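Local coordinates for protein putative beta-glucosidase (Bifidobacterium adolescentis, PDB 5WAB) that hydrolyses beta-glucosides as a family 3 glycoside hydrolase and probably also removes terminal arabinopyranose from ginsenosides, at residues Ala68-Pro73 and Leu471-Ala475; Phe340-Arg345 and Phe407-Glu412. All blocks are in the same frame, centred on the assembly; numbering follows the deposited sequence.

Contact 1. Residues Ala68-Pro73 and Leu471-Ala475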
loop_
_atom_site.group_PDB
_atom_site.type_symbol
_atom_site.label_atom_id
_atom_site.label_comp_id
_atom_site.label_asym_id
_atom_site.label_seq_id
_atom_site.Cartn_x
_atom_site.Cartn_y
_atom_site.Cartn_z
ATOM N N ALA A 68 -9.725 -17.726 9.343
ATOM C CA ALA A 68 -10.061 -16.927 8.175
ATOM C C ALA A 68 -8.924 -17.033 7.171
ATOM O O ALA A 68 -7.820 -17.474 7.497
ATOM C CB ALA A 68 -10.331 -15.466 8.551
ATOM N N THR A 69 -9.206 -16.617 5.941
ATOM C CA THR A 69 -8.194 -16.631 4.894
ATOM C C THR A 69 -7.195 -15.503 5.120
ATOM O O THR A 69 -7.573 -14.326 5.163
ATOM C CB THR A 69 -8.843 -16.501 3.522
ATOM O OG1 THR A 69 -9.731 -17.606 3.314
ATOM C CG2 THR A 69 -7.771 -16.477 2.424
ATOM N N CYS A 70 -5.922 -15.857 5.267
ATOM C CA CYS A 70 -4.863 -14.868 5.427
ATOM C C CYS A 70 -4.352 -14.515 4.037
ATOM O O CYS A 70 -3.563 -15.254 3.444
ATOM C CB CYS A 70 -3.754 -15.402 6.328
ATOM S SG CYS A 70 -2.395 -14.235 6.636
ATOM N N PHE A 71 -4.809 -13.389 3.508
ATOM C CA PHE A 71 -4.342 -12.944 2.207
ATOM C C PHE A 71 -2.946 -12.341 2.329
ATOM O O PHE A 71 -2.512 -11.976 3.426
ATOM C CB PHE A 71 -5.320 -11.929 1.625
ATOM C CG PHE A 71 -6.677 -12.498 1.352
ATOM C CD1 PHE A 71 -6.943 -13.151 0.161
ATOM C CD2 PHE A 71 -7.690 -12.382 2.287
ATOM C CE1 PHE A 71 -8.191 -13.683 -0.091
ATOM C CE2 PHE A 71 -8.940 -12.911 2.041
ATOM C CZ PHE A 71 -9.190 -13.562 0.849
ATOM N N PRO A 72 -2.213 -12.226 1.225
ATOM C CA PRO A 72 -0.887 -11.617 1.297
ATOM C C PRO A 72 -0.986 -10.188 1.791
ATOM O O PRO A 72 -1.864 -9.432 1.347
ATOM C CB PRO A 72 -0.381 -11.678 -0.156
ATOM C CG PRO A 72 -1.603 -11.878 -0.987
ATOM C CD PRO A 72 -2.515 -12.705 -0.137
ATOM N N PRO A 73 -0.141 -9.803 2.751
ATOM C CA PRO A 73 -0.081 -8.400 3.165
ATOM C C PRO A 73 0.218 -7.486 1.989
ATOM O O PRO A 73 0.787 -7.893 0.975
ATOM C CB PRO A 73 1.054 -8.382 4.191
ATOM C CG PRO A 73 1.029 -9.764 4.769
ATOM C CD PRO A 73 0.664 -10.674 3.626
ATOM N N LEU A 471 5.692 -10.960 1.700
ATOM C CA LEU A 471 4.833 -11.810 2.513
ATOM C C LEU A 471 3.659 -12.246 1.649
ATOM O O LEU A 471 2.966 -11.405 1.069
ATOM C CB LEU A 471 4.342 -11.082 3.775
ATOM C CG LEU A 471 5.412 -10.648 4.788
ATOM C CD1 LEU A 471 4.795 -9.883 5.957
ATOM C CD2 LEU A 471 6.203 -11.844 5.294
ATOM N N LEU A 472 3.438 -13.557 1.568
ATOM C CA LEU A 472 2.536 -14.135 0.580
ATOM C C LEU A 472 1.190 -14.568 1.145
ATOM O O LEU A 472 0.298 -14.912 0.365
ATOM C CB LEU A 472 3.209 -15.336 -0.095
ATOM C CG LEU A 472 4.459 -15.028 -0.919
ATOM C CD1 LEU A 472 5.147 -16.313 -1.335
ATOM C CD2 LEU A 472 4.103 -14.201 -2.142
ATOM N N GLY A 473 1.018 -14.574 2.460
ATOM C CA GLY A 473 -0.214 -15.060 3.044
ATOM C C GLY A 473 -0.228 -16.574 3.158
ATOM O O GLY A 473 0.787 -17.256 2.999
ATOM N N GLN A 474 -1.423 -17.107 3.424
ATOM C CA GLN A 474 -1.540 -18.524 3.754
ATOM C C GLN A 474 -1.281 -19.439 2.561
ATOM O O GLN A 474 -1.036 -20.634 2.760
ATOM C CB GLN A 474 -2.924 -18.827 4.333
ATOM C CG GLN A 474 -4.047 -18.824 3.309
ATOM C CD GLN A 474 -5.380 -19.194 3.923
ATOM O OE1 GLN A 474 -5.680 -18.809 5.050
ATOM N NE2 GLN A 474 -6.181 -19.962 3.192
ATOM N N ALA A 475 -1.340 -18.922 1.334
ATOM C CA ALA A 475 -1.182 -19.737 0.135
ATOM C C ALA A 475 0.183 -19.562 -0.529
ATOM O O ALA A 475 0.324 -19.851 -1.723
ATOM C CB ALA A 475 -2.300 -19.432 -0.860
#
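Q474 meets C70 through both backbone and side chain, at the junction between the TIM-barrel-type N-terminal domain of the GH3 fold and its C-terminal domain. The segments 68-73 and 471-475 run nearly antiparallel, their end-to-end directions 166° apart. Q474 N donates to C70 O over 2.8 Å, almost straight and in the carbonyl plane, while C70 N returns a bond of 3.0 Å to Q474 OE1, approaching from well above the plane of the amide carbonyl. The Q474 side chain reaches back because its CG sits between the backbone N and carbonyl carbon (chi1 74°) and the chain is extended beyond it, laying CG along C70 and the amide across T69, with T69 CG2 3.9 Å from Q474 NE2. G473 comes so close, CA 3.4 Å from C70 O, that a CB would collide with the opposing backbone. Further along, P72 CB lies 3.3 Å from L472 O. In the next shell, Q474 NE2 is hydrogen-bonded to D305 and T357, which fix the amide's rotation, and T69 OG1 bonds to E96 of helix 83-99. Helix 301-313 packs against T69, F71 and P72. Where 68-73 ends, the P73 ring crosses the L471 side chain at about a right angle, CG 3.7 Å from L471 CB.

Contact 2. Residues Phe340-Arg345 and Phe407-Glu412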
loop_
_atom_site.group_PDB
_atom_site.type_symbol
_atom_site.label_atom_id
_atom_site.label_comp_id
_atom_site.label_asym_id
_atom_site.label_seq_id
_atom_site.Cartn_x
_atom_site.Cartn_y
_atom_site.Cartn_z
ATOM N N PHE A 340 12.931 -20.922 6.515
ATOM C CA PHE A 340 11.698 -20.338 5.998
ATOM C C PHE A 340 10.919 -21.332 5.145
ATOM O O PHE A 340 9.694 -21.216 5.020
ATOM C CB PHE A 340 12.006 -19.086 5.173
ATOM C CG PHE A 340 12.569 -17.945 5.974
ATOM C CD1 PHE A 340 11.755 -17.198 6.808
ATOM C CD2 PHE A 340 13.906 -17.605 5.875
ATOM C CE1 PHE A 340 12.269 -16.139 7.540
ATOM C CE2 PHE A 340 14.424 -16.548 6.603
ATOM C CZ PHE A 340 13.605 -15.816 7.437
ATOM N N ALA A 341 11.605 -22.309 4.549
ATOM C CA ALA A 341 10.916 -23.290 3.720
ATOM C C ALA A 341 10.086 -24.258 4.548
ATOM O O ALA A 341 9.083 -24.787 4.056
ATOM C CB ALA A 341 11.924 -24.054 2.869
ATOM N N ARG A 342 10.487 -24.518 5.790
ATOM C CA ARG A 342 9.712 -25.372 6.682
ATOM C C ARG A 342 8.833 -24.582 7.641
ATOM O O ARG A 342 7.693 -24.980 7.895
ATOM C CB ARG A 342 10.639 -26.315 7.454
ATOM C CG ARG A 342 9.911 -27.259 8.388
ATOM C CD ARG A 342 10.876 -28.208 9.059
ATOM N NE ARG A 342 12.049 -27.538 9.598
ATOM C CZ ARG A 342 13.018 -28.172 10.247
ATOM N NH1 ARG A 342 12.935 -29.482 10.431
ATOM N NH2 ARG A 342 14.064 -27.503 10.713
ATOM N N THR A 343 9.331 -23.466 8.177
ATOM C CA THR A 343 8.553 -22.591 9.049
ATOM C C THR A 343 8.354 -21.272 8.320
ATOM O O THR A 343 9.175 -20.352 8.450
ATOM C CB THR A 343 9.252 -22.367 10.391
ATOM O OG1 THR A 343 9.647 -23.629 10.944
ATOM C CG2 THR A 343 8.315 -21.653 11.360
ATOM N N PRO A 344 7.292 -21.130 7.530
ATOM C CA PRO A 344 7.178 -19.959 6.657
ATOM C C PRO A 344 6.856 -18.695 7.433
ATOM O O PRO A 344 6.165 -18.716 8.454
ATOM C CB PRO A 344 6.028 -20.334 5.716
ATOM C CG PRO A 344 5.205 -21.281 6.512
ATOM C CD PRO A 344 6.179 -22.074 7.340
ATOM N N ARG A 345 7.379 -17.581 6.931
ATOM C CA ARG A 345 6.984 -16.250 7.368
ATOM C C ARG A 345 6.119 -15.645 6.271
ATOM O O ARG A 345 6.614 -15.337 5.181
ATOM C CB ARG A 345 8.188 -15.366 7.680
ATOM C CG ARG A 345 7.766 -13.947 8.003
ATOM C CD ARG A 345 8.693 -13.257 8.976
ATOM N NE ARG A 345 8.117 -11.993 9.425
ATOM C CZ ARG A 345 8.145 -10.866 8.720
ATOM N NH1 ARG A 345 8.722 -10.838 7.528
ATOM N NH2 ARG A 345 7.591 -9.764 9.204
ATOM N N PHE A 407 16.081 -20.135 1.003
ATOM C CA PHE A 407 15.033 -19.232 1.474
ATOM C C PHE A 407 15.591 -18.378 2.607
ATOM O O PHE A 407 15.871 -18.883 3.700
ATOM C CB PHE A 407 13.807 -20.027 1.913
ATOM C CG PHE A 407 13.042 -20.628 0.767
ATOM C CD1 PHE A 407 13.547 -21.721 0.076
ATOM C CD2 PHE A 407 11.824 -20.107 0.381
ATOM C CE1 PHE A 407 12.853 -22.279 -0.977
ATOM C CE2 PHE A 407 11.120 -20.663 -0.675
ATOM C CZ PHE A 407 11.637 -21.747 -1.353
ATOM N N LEU A 408 15.755 -17.089 2.341
ATOM C CA LEU A 408 16.323 -16.141 3.285
ATOM C C LEU A 408 15.311 -15.037 3.584
ATOM O O LEU A 408 14.239 -14.956 2.973
ATOM C CB LEU A 408 17.616 -15.557 2.722
ATOM C CG LEU A 408 18.577 -16.615 2.178
ATOM C CD1 LEU A 408 19.771 -15.974 1.473
ATOM C CD2 LEU A 408 19.026 -17.541 3.303
ATOM N N GLY A 409 15.668 -14.163 4.512
ATOM C CA GLY A 409 14.810 -13.043 4.808
ATOM C C GLY A 409 14.823 -12.702 6.283
ATOM O O GLY A 409 15.726 -13.088 7.025
ATOM N N LEU A 410 13.791 -11.959 6.690
ATOM C CA LEU A 410 13.707 -11.407 8.031
ATOM C C LEU A 410 12.867 -12.310 8.915
ATOM O O LEU A 410 11.725 -12.618 8.549
ATOM C CB LEU A 410 13.090 -10.016 7.981
ATOM C CG LEU A 410 13.765 -8.997 7.070
ATOM C CD1 LEU A 410 12.972 -7.694 7.078
ATOM C CD2 LEU A 410 15.196 -8.768 7.506
ATOM N N PRO A 411 13.377 -12.780 10.048
ATOM C CA PRO A 411 12.510 -13.432 11.031
ATOM C C PRO A 411 11.601 -12.401 11.679
ATOM O O PRO A 411 11.776 -11.193 11.515
ATOM C CB PRO A 411 13.489 -14.037 12.042
ATOM C CG PRO A 411 14.824 -13.963 11.392
ATOM C CD PRO A 411 14.782 -12.788 10.478
ATOM N N GLU A 412 10.618 -12.894 12.437
ATOM C CA GLU A 412 9.618 -12.000 13.015
ATOM C C GLU A 412 10.251 -10.967 13.944
ATOM O O GLU A 412 9.824 -9.805 13.971
ATOM C CB GLU A 412 8.552 -12.804 13.758
ATOM C CG GLU A 412 7.514 -13.456 12.862
ATOM C CD GLU A 412 6.300 -13.932 13.641
ATOM O OE1 GLU A 412 6.345 -13.913 14.889
ATOM O OE2 GLU A 412 5.300 -14.328 13.004
#
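F340 CG is anti to the carbonyl carbon (chi1 -66°), which swings the ring across the backbone of 407-410, and R345 CG is anti to the backbone N (chi1 174°), which sends that chain toward L410 and E412. The F340 ring meets F407 O at its edge and in its plane, CD2 to O 3.2 Å; further round, CE2 lies 3.4 Å from G409 N and CZ 4.4 Å from P411 CD. F340 CB also packs on F407 CB. Beside it, A341 CB makes a CH-pi contact over one face of the F407 ring, 4.3 Å from the centroid, while F362 meets the same ring with the planes inclined. The contact sits at the C-terminal ends of two adjacent inner parallel strands of the mixed sheet in the GH3 C-terminal domain, where the loop after 334-337 folds over the end of strand 403-409. With F340 cut back to an alanine, the ring's contacts with F407 O, G409 and P411 would be lost, which would probably leave a gap beside the turn out of the strand. R345 bends at chi2 and brings CD to 3.1 Å from L410 O. R345 NH1 makes a salt bridge to E415, while E412 meets R345 through its aliphatic part, CG lying at the guanidinium edge 3.8 Å from NE, with the carboxylate plane nearly perpendicular to the guanidinium.

Contacts 1 and 2 have centres about 14 Å apart and touch directly, L471 CD2 packing 3.5 Å from R345 NH1. Segments 340-345 and 471-475 lie in loops after strands 334-337 and 465-468, and 407-412 is the end of strand 403-409 and the turn beyond it, all at the C-terminal ends of parallel strands of one sheet. Contact 2 joins two of these within the C-terminal domain, and contact 1 carries 471-475 across to 68-73 of the barrel domain. Just past R345, Y346 bonds to the backbone of G473 and Q347 packs on C70. In GH3 enzymes the active site generally lies where these two domains meet, and contact 1 is part of that domain junction.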